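PDB 5HL6: putative GAF sensor protein from Burkholderia vietnamiensis, which probably reduces free methionine-(R)-sulfoxide back to methionine, using a compact GAF domain. Local coordinates for residues 22-27 with 54-59; 102-107 with 153-158; 40-45 with 74-79; 127-132 with 160-165; 94-99 with 137-142. All coordinates share one frame; numbering follows the deposited sequence.

Contact 1 of 5, residues 22-27 with 54-59; sequences ELYATL and HSLDRL. With EDO (1,2-ethanediol), chain C.
Leu27 and Leu56 meet where helix 20-35 packs on the end of helix 41-55, two members of the helical layer that covers one face of the GAF-domain sheet. Leu27 carries most of the first segment's share. Its CB lies well back from the partner, and CG, placed opposite the backbone N (chi1 -168°), reaches out from the helix so that the two methyls make the touch. CD1 lands on Ser55, 3.6 Å from its CB and 3.4 Å from its OG. CD2 turns to the other neighbour: it is 3.9 Å from Ser55 CB and 4.1 Å from Leu56 CD2, so one branched tip straddles two consecutive residues. A small serine suits this place, because its short side chain lets both leucine methyls close on its CB and one of them on its OG, while its hydroxyl is satisfied within its own helix by the carbonyl of Leu51. Leu56 uses its other methyl, CD1, against Tyr24, the two side chains crossing at about a right angle. Leu56 CD1 lies obliquely to the ring, 4.3 Å from Tyr24 CE1, near the hydroxyl that bonds to Asp154; Met158 and Leu161 of helix 152-176 close over the same cluster. Beyond Leu56 the chain turns, and an ethanediol, probably from the crystallisation liquor, settles in the bend. Its O1 donates to Leu56 O at 3.1 Å and accepts from Leu59 N at 3.1 Å, with an N-H...O angle of 151°.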
# COMPACT_ATOMS: atom_id res chain seq x y z
N GLU B 22 -10.32 23.85 2.34
CA GLU B 22 -10.85 23.27 3.57
C GLU B 22 -10.71 21.75 3.56
O GLU B 22 -10.34 21.16 4.58
CB GLU B 22 -12.30 23.68 3.75
CG GLU B 22 -12.49 25.15 4.08
CD GLU B 22 -13.93 25.59 3.95
OE1 GLU B 22 -14.67 25.00 3.14
OE2 GLU B 22 -14.33 26.53 4.68
N LEU B 23 -10.98 21.11 2.42
CA LEU B 23 -10.88 19.66 2.35
C LEU B 23 -9.45 19.19 2.58
O LEU B 23 -9.21 18.23 3.31
CB LEU B 23 -11.41 19.16 1.00
N TYR B 24 -8.47 19.87 1.95
CA TYR B 24 -7.08 19.50 2.17
C TYR B 24 -6.64 19.77 3.61
O TYR B 24 -5.81 19.03 4.15
CB TYR B 24 -6.16 20.24 1.20
CG TYR B 24 -6.02 19.56 -0.15
CD1 TYR B 24 -5.26 18.40 -0.28
CD2 TYR B 24 -6.63 20.08 -1.28
CE1 TYR B 24 -5.13 17.77 -1.51
CE2 TYR B 24 -6.51 19.46 -2.52
CZ TYR B 24 -5.76 18.31 -2.63
OH TYR B 24 -5.63 17.69 -3.86
N ALA B 25 -7.18 20.82 4.23
CA ALA B 25 -6.86 21.07 5.63
C ALA B 25 -7.41 19.97 6.53
O ALA B 25 -6.72 19.50 7.45
CB ALA B 25 -7.40 22.44 6.05
N THR B 26 -8.65 19.55 6.29
CA THR B 26 -9.22 18.44 7.05
C THR B 26 -8.41 17.16 6.86
O THR B 26 -8.14 16.43 7.82
CB THR B 26 -10.68 18.23 6.65
OG1 THR B 26 -11.46 19.36 7.08
CG2 THR B 26 -11.25 16.95 7.26
N LEU B 27 -8.01 16.88 5.61
CA LEU B 27 -7.25 15.68 5.32
C LEU B 27 -5.86 15.72 5.96
O LEU B 27 -5.36 14.68 6.41
CB LEU B 27 -7.16 15.49 3.80
CG LEU B 27 -6.65 14.16 3.25
CD1 LEU B 27 -7.39 12.99 3.89
CD2 LEU B 27 -6.80 14.11 1.73
N HIS B 54 -8.35 7.31 -0.72
CA HIS B 54 -9.77 7.08 -0.49
C HIS B 54 -10.51 8.32 -0.04
O HIS B 54 -11.73 8.29 0.08
CB HIS B 54 -9.95 5.91 0.48
CG HIS B 54 -9.70 4.58 -0.17
ND1 HIS B 54 -8.47 3.96 -0.14
CD2 HIS B 54 -10.49 3.79 -0.94
CE1 HIS B 54 -8.53 2.83 -0.82
NE2 HIS B 54 -9.75 2.71 -1.32
N SER B 55 -9.80 9.44 0.16
CA SER B 55 -10.46 10.69 0.53
C SER B 55 -10.70 11.64 -0.63
O SER B 55 -11.54 12.53 -0.51
CB SER B 55 -9.62 11.42 1.60
OG SER B 55 -9.42 10.57 2.72
N LEU B 56 -9.99 11.49 -1.75
CA LEU B 56 -10.17 12.34 -2.92
C LEU B 56 -10.78 11.54 -4.07
O LEU B 56 -10.44 10.38 -4.28
CB LEU B 56 -8.84 12.95 -3.35
CG LEU B 56 -8.06 13.63 -2.22
CD1 LEU B 56 -6.65 13.91 -2.64
CD2 LEU B 56 -8.73 14.91 -1.76
N ASP B 57 -11.69 12.17 -4.80
CA ASP B 57 -12.38 11.46 -5.88
C ASP B 57 -11.57 11.54 -7.17
O ASP B 57 -10.61 12.32 -7.28
CB ASP B 57 -13.80 12.00 -6.07
CG ASP B 57 -13.83 13.33 -6.81
OD1 ASP B 57 -12.85 14.10 -6.72
OD2 ASP B 57 -14.85 13.61 -7.47
N ARG B 58 -11.94 10.71 -8.14
CA ARG B 58 -11.36 10.74 -9.48
C ARG B 58 -9.85 10.53 -9.46
O ARG B 58 -9.09 11.26 -10.11
CB ARG B 58 -11.72 12.05 -10.18
CG ARG B 58 -13.21 12.27 -10.38
CD ARG B 58 -13.49 13.63 -11.02
NE ARG B 58 -13.02 14.74 -10.19
CZ ARG B 58 -12.76 15.96 -10.65
NH1 ARG B 58 -12.90 16.24 -11.94
NH2 ARG B 58 -12.34 16.91 -9.82
N LEU B 59 -9.40 9.54 -8.69
CA LEU B 59 -8.00 9.14 -8.63
C LEU B 59 -7.84 7.70 -9.11
O LEU B 59 -8.74 6.87 -8.93
CB LEU B 59 -7.43 9.26 -7.21
CG LEU B 59 -7.43 10.63 -6.54
CD1 LEU B 59 -6.67 10.54 -5.22
CD2 LEU B 59 -6.79 11.66 -7.46
C1 EDO C . -10.06 6.80 -5.78
O1 EDO C . -10.60 8.03 -6.28
C2 EDO C . -10.99 6.21 -4.72
O2 EDO C . -11.22 7.19 -3.70

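Contact 2 of 5, residues 102-107 with 153-158; sequences TQVVRD and EDRSGM
Arg155 lies across Thr102 and Val104, its aliphatic stem meeting each of these side chains at about a right angle. A single methylene takes most of the touch: Arg155 CG sits 3.7 Å from Val104 CG2 and 3.9 Å from Thr102 CG2, with Arg155 CB adding a looser approach of 4.0 Å to Val104 CG2. Being two apart in extended chain, Thr102 just ahead of the strand and Val104 within it, the two present their methyls on the same face, and the arginine stem fits against both. The stem then bends at chi2 (-89°) and chi3 (-52°), which takes the guanidinium away from the methyls to salt bridges with Asp152 and Glu159. Thr102 divides its work in the same way. Its CG2 packs on the arginine, while OG1 hydrogen-bonds to the other carboxylate oxygen of Glu159, so that one acid serves both sides of the contact. Long, amphipathic arginine suits such a surface position, lending carbon to the sheet and charge to its own helix. Strand 103-105 is an edge of the GAF domain's antiparallel sheet within this chain, with helix 152-176 on one face and, on the other, helix 91-99, where Gln103 packs.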
# COMPACT_ATOMS: atom_id res chain seq x y z
N THR B 102 8.00 20.53 -7.62
CA THR B 102 6.72 19.86 -7.79
C THR B 102 6.28 19.93 -9.24
O THR B 102 6.39 20.98 -9.89
CB THR B 102 5.66 20.49 -6.87
OG1 THR B 102 5.95 20.17 -5.51
CG2 THR B 102 4.26 20.00 -7.20
N GLN B 103 5.79 18.81 -9.76
CA GLN B 103 5.34 18.70 -11.14
C GLN B 103 3.82 18.58 -11.15
O GLN B 103 3.26 17.75 -10.43
CB GLN B 103 5.97 17.49 -11.82
CG GLN B 103 7.48 17.43 -11.72
CD GLN B 103 8.18 18.53 -12.52
OE1 GLN B 103 7.87 18.77 -13.69
NE2 GLN B 103 9.14 19.19 -11.88
N VAL B 104 3.16 19.41 -11.95
CA VAL B 104 1.72 19.33 -12.15
C VAL B 104 1.47 19.18 -13.64
O VAL B 104 1.87 20.04 -14.44
CB VAL B 104 0.98 20.55 -11.59
CG1 VAL B 104 -0.51 20.42 -11.80
CG2 VAL B 104 1.30 20.74 -10.11
N VAL B 105 0.84 18.07 -14.03
CA VAL B 105 0.63 17.74 -15.43
C VAL B 105 -0.87 17.71 -15.69
O VAL B 105 -1.59 16.91 -15.08
CB VAL B 105 1.28 16.39 -15.80
CG1 VAL B 105 1.22 16.15 -17.30
CG2 VAL B 105 2.71 16.36 -15.29
N ARG B 106 -1.34 18.58 -16.59
CA ARG B 106 -2.76 18.63 -16.91
C ARG B 106 -3.16 17.58 -17.94
O ARG B 106 -4.31 17.12 -17.94
CB ARG B 106 -3.13 20.03 -17.42
N ASP B 107 -2.24 17.18 -18.81
CA ASP B 107 -2.50 16.19 -19.85
C ASP B 107 -1.24 15.36 -20.06
O ASP B 107 -0.22 15.89 -20.53
CB ASP B 107 -2.93 16.85 -21.17
CG ASP B 107 -2.89 15.90 -22.36
OD1 ASP B 107 -3.03 14.67 -22.17
OD2 ASP B 107 -2.71 16.38 -23.50
N GLU B 153 -4.59 24.69 -6.55
CA GLU B 153 -5.09 24.39 -5.21
C GLU B 153 -4.75 22.96 -4.81
O GLU B 153 -4.40 22.70 -3.65
CB GLU B 153 -6.60 24.60 -5.14
CG GLU B 153 -7.04 26.05 -5.06
CD GLU B 153 -8.54 26.19 -4.89
OE1 GLU B 153 -9.28 25.83 -5.83
OE2 GLU B 153 -8.97 26.63 -3.81
N ASP B 154 -4.84 22.02 -5.76
CA ASP B 154 -4.37 20.67 -5.48
C ASP B 154 -2.86 20.65 -5.27
O ASP B 154 -2.35 19.89 -4.44
CB ASP B 154 -4.75 19.72 -6.62
CG ASP B 154 -6.24 19.52 -6.74
OD1 ASP B 154 -6.83 18.97 -5.78
OD2 ASP B 154 -6.82 19.91 -7.78
N ARG B 155 -2.13 21.48 -6.02
CA ARG B 155 -0.69 21.59 -5.83
C ARG B 155 -0.37 22.01 -4.40
O ARG B 155 0.43 21.36 -3.71
CB ARG B 155 -0.11 22.58 -6.84
CG ARG B 155 1.42 22.60 -6.90
CD ARG B 155 2.02 23.57 -5.90
NE ARG B 155 1.43 24.91 -6.02
CZ ARG B 155 1.57 25.86 -5.10
NH1 ARG B 155 1.00 27.05 -5.29
NH2 ARG B 155 2.28 25.64 -4.00
N SER B 156 -1.00 23.08 -3.92
CA SER B 156 -0.79 23.54 -2.55
C SER B 156 -1.26 22.50 -1.54
O SER B 156 -0.61 22.29 -0.51
CB SER B 156 -1.52 24.86 -2.32
OG SER B 156 -0.99 25.88 -3.15
N GLY B 157 -2.40 21.86 -1.82
CA GLY B 157 -2.93 20.88 -0.89
C GLY B 157 -2.06 19.65 -0.77
O GLY B 157 -1.77 19.18 0.33
N MET B 158 -1.63 19.10 -1.92
CA MET B 158 -0.75 17.94 -1.88
C MET B 158 0.57 18.26 -1.18
O MET B 158 1.09 17.43 -0.43
CB MET B 158 -0.49 17.42 -3.30
CG MET B 158 -1.68 16.71 -3.93
SD MET B 158 -2.23 15.24 -3.03
CE MET B 158 -3.59 14.77 -4.09

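Contact 3 of 5, residues 40-45 with 74-79; sequences DLIANA and VGPFQG
Pro76 presses its ring against Ala45 and Ile42 in the first turns of helix 41-55, and it does so in strand 72-77, which turns a corner at this proline. Val74 packs instead on Ala43 of the second subunit. At Gly75 a CB would collide with Pro76 CD, so glycine suits this place before the proline. Pro76 itself makes the contact. Its CG is 3.8 Å from Ala45 CB, and its CD lies 4.1 Å from the same methyl, so the alanine rests against one end of the ring. CG also approaches the helix backbone, 4.0 Å from Ile42 O, while Pro76 CB is 4.0 Å from Ala45 C. Ile42 CG2 adds only a loose touch to Pro76 CG, at 4.5 Å. A small alanine lets the strand approach to a CA-CA separation of 6.2 Å, between Ala45 and Pro76, and the rigid, puckered proline ring packs there with no polar side-chain group to satisfy. This is the GAF arrangement of helices laid over an antiparallel sheet, here at the dimer interface, where Ile42 meets Ile42 of the second subunit. The start of the helix is fixed by its N-cap, Asp40, whose OD2 accepts from Ala43 N at 2.9 Å through the lone pair pointing away from OD1. Phe77, next in the strand, points away from the helix and stacks on Trp61. Gln78 follows, its amide hydrogen-bonded to Phe77 and Gly79 of the second subunit. Gly79 ends the segment with a positive phi of 128°, at which a CB would be jammed against the preceding carbonyl oxygen.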
# COMPACT_ATOMS: atom_id res chain seq x y z
N ASP B 40 6.61 3.11 12.95
CA ASP B 40 7.09 2.42 11.76
C ASP B 40 6.83 3.23 10.49
O ASP B 40 5.68 3.56 10.18
CB ASP B 40 6.45 1.04 11.64
CG ASP B 40 7.11 0.20 10.56
OD1 ASP B 40 8.12 -0.46 10.88
OD2 ASP B 40 6.62 0.23 9.41
N LEU B 41 7.90 3.50 9.74
CA LEU B 41 7.83 4.39 8.59
C LEU B 41 7.04 3.75 7.45
O LEU B 41 6.22 4.41 6.80
CB LEU B 41 9.24 4.74 8.13
CG LEU B 41 9.30 5.58 6.85
CD1 LEU B 41 8.59 6.92 7.07
CD2 LEU B 41 10.75 5.79 6.38
N ILE B 42 7.26 2.47 7.20
CA ILE B 42 6.57 1.80 6.10
C ILE B 42 5.07 1.71 6.39
O ILE B 42 4.24 1.93 5.51
CB ILE B 42 7.20 0.42 5.85
CG1 ILE B 42 8.61 0.61 5.27
CG2 ILE B 42 6.34 -0.44 4.90
CD1 ILE B 42 8.61 1.32 3.94
N ALA B 43 4.71 1.43 7.65
CA ALA B 43 3.30 1.43 8.04
C ALA B 43 2.67 2.80 7.79
O ALA B 43 1.55 2.90 7.25
CB ALA B 43 3.15 1.05 9.52
N ASN B 44 3.36 3.87 8.19
CA ASN B 44 2.81 5.20 7.97
C ASN B 44 2.69 5.52 6.48
O ASN B 44 1.70 6.11 6.05
CB ASN B 44 3.65 6.26 8.70
CG ASN B 44 3.46 6.20 10.19
OD1 ASN B 44 2.36 5.91 10.67
ND2 ASN B 44 4.53 6.43 10.94
N ALA B 45 3.69 5.13 5.69
CA ALA B 45 3.61 5.33 4.24
C ALA B 45 2.43 4.57 3.64
O ALA B 45 1.68 5.11 2.82
CB ALA B 45 4.92 4.91 3.57
N VAL B 74 9.79 2.01 -6.08
CA VAL B 74 8.41 2.20 -5.64
C VAL B 74 8.25 1.72 -4.20
O VAL B 74 8.84 0.70 -3.80
CB VAL B 74 7.43 1.49 -6.58
CG1 VAL B 74 7.48 -0.04 -6.40
CG2 VAL B 74 6.01 2.01 -6.35
N GLY B 75 7.49 2.48 -3.41
CA GLY B 75 7.14 2.11 -2.05
C GLY B 75 5.67 1.74 -1.98
O GLY B 75 5.09 1.32 -2.98
N PRO B 76 5.03 1.89 -0.81
CA PRO B 76 3.59 1.60 -0.73
C PRO B 76 2.81 2.50 -1.67
O PRO B 76 3.14 3.67 -1.86
CB PRO B 76 3.24 1.89 0.74
CG PRO B 76 4.54 1.81 1.49
CD PRO B 76 5.58 2.32 0.49
N PHE B 77 1.74 1.95 -2.25
CA PHE B 77 0.87 2.72 -3.13
C PHE B 77 -0.50 2.06 -3.25
O PHE B 77 -0.64 0.86 -3.01
CB PHE B 77 1.50 2.89 -4.52
CG PHE B 77 1.60 1.60 -5.30
CD1 PHE B 77 0.53 1.15 -6.08
CD2 PHE B 77 2.75 0.83 -5.26
CE1 PHE B 77 0.62 -0.04 -6.81
CE2 PHE B 77 2.84 -0.36 -5.98
CZ PHE B 77 1.77 -0.80 -6.75
N GLN B 78 -1.49 2.85 -3.65
CA GLN B 78 -2.80 2.39 -4.11
C GLN B 78 -2.88 2.51 -5.62
O GLN B 78 -2.45 3.52 -6.19
CB GLN B 78 -3.94 3.20 -3.48
CG GLN B 78 -3.89 3.29 -1.98
CD GLN B 78 -3.98 1.93 -1.33
OE1 GLN B 78 -4.91 1.18 -1.58
NE2 GLN B 78 -2.99 1.60 -0.51
N GLY B 79 -3.44 1.49 -6.28
CA GLY B 79 -3.56 1.47 -7.72
C GLY B 79 -3.00 0.19 -8.31
O GLY B 79 -2.53 -0.70 -7.60

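Contact 4 of 5, residues 127-132 with 160-165; sequences VPLVAA and ALCRVF
Cys162 projects from helix 152-176 between Val127 and Leu129, two alternate residues of strand 123-130, at the helix-on-sheet interface of the GAF fold. Here packing is close. The cysteine uses both of its side-chain atoms: CB lies 3.7 Å from Leu129 CD2 and 3.9 Å from Val127 CG1, while SG, set opposite the carbonyl carbon (chi1 -70°), leans along the valine and is 3.8 Å from both its CB and its CG1. Val127 thus offers its branch point as well as a methyl, and Leu129 reaches the cysteine with one methyl of its fork, CD2. A cysteine suits the spot because it is slim enough for helix and strand to approach, yet its sulfur is large and polarisable enough to fill the space between two branched side chains. The ring of Trp140, on the neighbouring strand, flanks the sulfur.

Away from this centre the contact soon thins out. Phe165, one turn further along the helix, comes no nearer than 4.9 Å to the strand segment and meets the rings of Phe48 and Phe64 instead. Between the touching strand residues Pro128 points to the other face of the sheet, and on the helix Arg163 starts away from the strand and is exposed. Its guanidinium lies back over its own helix, with Ala160 CA 3.6 Å above the guanidinium plane and offset to the rim.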
# COMPACT_ATOMS: atom_id res chain seq x y z
N VAL B 127 5.12 15.35 -5.99
CA VAL B 127 5.68 16.24 -4.97
C VAL B 127 7.00 15.64 -4.49
O VAL B 127 7.00 14.54 -3.94
CB VAL B 127 4.71 16.44 -3.80
CG1 VAL B 127 5.34 17.35 -2.71
CG2 VAL B 127 3.39 17.02 -4.28
N PRO B 128 8.13 16.32 -4.67
CA PRO B 128 9.39 15.79 -4.12
C PRO B 128 9.39 15.85 -2.60
O PRO B 128 8.79 16.74 -1.99
CB PRO B 128 10.45 16.72 -4.71
CG PRO B 128 9.72 18.01 -4.96
CD PRO B 128 8.33 17.60 -5.36
N LEU B 129 10.05 14.87 -1.99
CA LEU B 129 10.15 14.73 -0.54
C LEU B 129 11.61 14.90 -0.16
O LEU B 129 12.47 14.14 -0.61
CB LEU B 129 9.64 13.36 -0.08
CG LEU B 129 8.23 13.01 -0.53
CD1 LEU B 129 7.93 11.51 -0.31
CD2 LEU B 129 7.21 13.90 0.19
N VAL B 130 11.90 15.93 0.64
CA VAL B 130 13.27 16.28 0.99
C VAL B 130 13.37 16.43 2.50
O VAL B 130 12.50 17.05 3.12
CB VAL B 130 13.71 17.57 0.27
CG1 VAL B 130 15.13 17.91 0.65
CG2 VAL B 130 13.56 17.42 -1.25
N ALA B 131 14.43 15.87 3.08
CA ALA B 131 14.62 15.87 4.52
C ALA B 131 15.12 17.24 5.00
O ALA B 131 15.49 18.11 4.22
CB ALA B 131 15.62 14.78 4.91
N ALA B 132 15.17 17.40 6.33
CA ALA B 132 15.66 18.65 6.91
C ALA B 132 17.10 18.93 6.52
O ALA B 132 17.48 20.10 6.35
CB ALA B 132 15.52 18.62 8.45
N ALA B 160 1.00 20.37 1.22
CA ALA B 160 0.74 20.42 2.65
C ALA B 160 0.57 19.02 3.22
O ALA B 160 1.02 18.74 4.34
CB ALA B 160 -0.49 21.28 2.94
N LEU B 161 -0.05 18.11 2.46
CA LEU B 161 -0.15 16.72 2.93
C LEU B 161 1.23 16.10 3.06
O LEU B 161 1.53 15.42 4.05
CB LEU B 161 -1.02 15.88 1.98
CG LEU B 161 -2.50 16.23 1.90
CD1 LEU B 161 -3.22 15.27 0.98
CD2 LEU B 161 -3.13 16.20 3.31
N CYS B 162 2.11 16.35 2.08
CA CYS B 162 3.45 15.77 2.13
C CYS B 162 4.26 16.34 3.28
O CYS B 162 5.07 15.62 3.88
CB CYS B 162 4.16 15.95 0.79
SG CYS B 162 3.41 14.91 -0.52
N ARG B 163 4.06 17.62 3.63
CA ARG B 163 4.74 18.16 4.81
C ARG B 163 4.34 17.40 6.07
O ARG B 163 5.17 17.19 6.96
CB ARG B 163 4.45 19.65 4.97
CG ARG B 163 5.18 20.52 3.97
CD ARG B 163 5.20 21.99 4.38
NE ARG B 163 3.90 22.64 4.21
CZ ARG B 163 3.43 23.08 3.04
NH1 ARG B 163 4.15 22.92 1.93
NH2 ARG B 163 2.24 23.66 2.98
N VAL B 164 3.08 16.99 6.16
CA VAL B 164 2.65 16.21 7.33
C VAL B 164 3.40 14.89 7.37
O VAL B 164 3.92 14.49 8.42
CB VAL B 164 1.13 16.01 7.32
CG1 VAL B 164 0.74 14.96 8.35
CG2 VAL B 164 0.43 17.32 7.60
N PHE B 165 3.47 14.19 6.23
CA PHE B 165 4.14 12.89 6.21
C PHE B 165 5.62 13.05 6.54
O PHE B 165 6.16 12.31 7.37
CB PHE B 165 3.99 12.21 4.84
CG PHE B 165 4.77 10.93 4.75
CD1 PHE B 165 4.27 9.76 5.30
CD2 PHE B 165 6.03 10.90 4.15
CE1 PHE B 165 5.00 8.58 5.25
CE2 PHE B 165 6.76 9.73 4.10
CZ PHE B 165 6.24 8.57 4.65

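Contact 5 of 5, residues 94-99 with 137-142; sequences GTAAQT and IGVWDV
The carbonyl oxygen of Thr95 is gripped twice by the residue one turn on, at the end of helix 91-99. Thr99 N donates to Thr95 O at 2.9 Å in the ordinary helical pattern, and Thr99 OG1 adds a second bond of 2.7 Å. The hydroxyl comes from above the carbonyl plane, 37° out of it. This is possible because chi1 of 64° swings Thr99 OG1 back over its own helix; that hydroxyl also pairs with Gln101 N just beyond the helix end. The polar work therefore stays with the helix, and the side facing strand 136-144 is left to two alanines. Val139 meets them with a single methyl: its CG1 lies 3.9 Å from Ala97 CB and 4.3 Å from Ala96 CB, and also 3.9 Å from Ala97 N, so it nestles close against the helix backbone. Just before it, Ile137 and Gly138 together face Leu129 of the adjacent strand in a classic beta bulge. Trp140, the next residue, turns to helix 152-176 on the opposite face, so the strand is sandwiched between helices as in other GAF domains. With only apolar side chains meeting, and one methyl against the helix backbone, the grip rests on shape and probably on the exclusion of water, and small alanines bring the helix in to a CA-CA separation of 6.4 Å between Ala97 and Val139.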
# COMPACT_ATOMS: atom_id res chain seq x y z
N GLY B 94 10.73 11.03 -12.16
CA GLY B 94 12.17 11.24 -12.15
C GLY B 94 12.53 12.70 -12.32
O GLY B 94 13.51 13.18 -11.73
N THR B 95 11.74 13.43 -13.11
CA THR B 95 11.94 14.87 -13.24
C THR B 95 11.70 15.56 -11.91
O THR B 95 12.49 16.41 -11.49
CB THR B 95 11.01 15.44 -14.31
OG1 THR B 95 11.37 14.91 -15.60
CG2 THR B 95 11.09 16.96 -14.34
N ALA B 96 10.62 15.19 -11.21
CA ALA B 96 10.38 15.77 -9.89
C ALA B 96 11.54 15.50 -8.95
O ALA B 96 12.00 16.41 -8.24
CB ALA B 96 9.09 15.21 -9.30
N ALA B 97 12.04 14.26 -8.92
CA ALA B 97 13.11 13.92 -7.99
C ALA B 97 14.39 14.68 -8.31
O ALA B 97 15.09 15.13 -7.40
CB ALA B 97 13.36 12.42 -8.00
N GLN B 98 14.69 14.87 -9.59
CA GLN B 98 15.95 15.50 -9.96
C GLN B 98 15.89 17.01 -9.82
O GLN B 98 16.82 17.63 -9.28
CB GLN B 98 16.34 15.12 -11.40
CG GLN B 98 17.56 15.87 -11.90
CD GLN B 98 18.20 15.22 -13.10
OE1 GLN B 98 17.69 15.30 -14.22
NE2 GLN B 98 19.34 14.57 -12.87
N THR B 99 14.81 17.63 -10.32
CA THR B 99 14.67 19.09 -10.21
C THR B 99 14.32 19.53 -8.79
O THR B 99 14.47 20.71 -8.47
CB THR B 99 13.59 19.59 -11.18
OG1 THR B 99 12.32 19.05 -10.80
CG2 THR B 99 13.90 19.17 -12.63
N ILE B 137 14.37 12.31 -0.03
CA ILE B 137 13.66 11.15 0.49
C ILE B 137 13.06 10.32 -0.64
O ILE B 137 13.21 9.10 -0.70
CB ILE B 137 12.56 11.58 1.48
CG1 ILE B 137 13.16 12.29 2.70
CG2 ILE B 137 11.67 10.33 1.91
CD1 ILE B 137 12.16 13.09 3.53
N GLY B 138 12.37 10.99 -1.56
CA GLY B 138 11.71 10.34 -2.69
C GLY B 138 10.69 11.29 -3.29
O GLY B 138 10.87 12.51 -3.27
N VAL B 139 9.60 10.73 -3.82
CA VAL B 139 8.50 11.55 -4.31
C VAL B 139 7.17 10.94 -3.90
O VAL B 139 7.05 9.74 -3.66
CB VAL B 139 8.52 11.73 -5.84
CG1 VAL B 139 9.89 12.24 -6.32
CG2 VAL B 139 8.12 10.43 -6.54
N TRP B 140 6.16 11.81 -3.81
CA TRP B 140 4.76 11.43 -3.67
C TRP B 140 4.09 11.66 -5.02
O TRP B 140 4.21 12.75 -5.58
CB TRP B 140 4.10 12.27 -2.58
CG TRP B 140 2.60 12.23 -2.56
CD1 TRP B 140 1.75 13.21 -2.96
CD2 TRP B 140 1.77 11.14 -2.12
NE1 TRP B 140 0.45 12.81 -2.79
CE2 TRP B 140 0.43 11.54 -2.28
CE3 TRP B 140 2.04 9.87 -1.60
CZ2 TRP B 140 -0.64 10.72 -1.96
CZ3 TRP B 140 0.96 9.05 -1.27
CH2 TRP B 140 -0.36 9.48 -1.45
N ASP B 141 3.40 10.63 -5.54
CA ASP B 141 2.84 10.66 -6.89
C ASP B 141 1.35 10.34 -6.84
O ASP B 141 0.96 9.33 -6.25
CB ASP B 141 3.57 9.66 -7.80
CG ASP B 141 2.98 9.60 -9.21
OD1 ASP B 141 2.44 10.61 -9.71
OD2 ASP B 141 3.06 8.52 -9.82
N VAL B 142 0.52 11.17 -7.49
CA VAL B 142 -0.92 10.93 -7.57
C VAL B 142 -1.37 11.11 -9.01
O VAL B 142 -0.98 12.07 -9.68
CB VAL B 142 -1.73 11.88 -6.66
CG1 VAL B 142 -3.22 11.51 -6.68
CG2 VAL B 142 -1.22 11.81 -5.23

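From the N terminus, contact 1 closes first, joining helix 20-35 to the end of helix 41-55. Contact 3 opens inside that loop and closes after it, so the two cross, and it ties helix 41-55 to strand 72-77. The remaining three form a later, interlocked group: contacts 5, 2 and 4 open in that order and close in the same order, each crossing the others. Contact 5 sets helix 91-99 on one face of the sheet, whereas contacts 2 and 4 fasten helix 152-176 to neighbouring strands on the other. That long helix joins both groups, since Leu161 packs on Leu27 and Phe165 on Ala45.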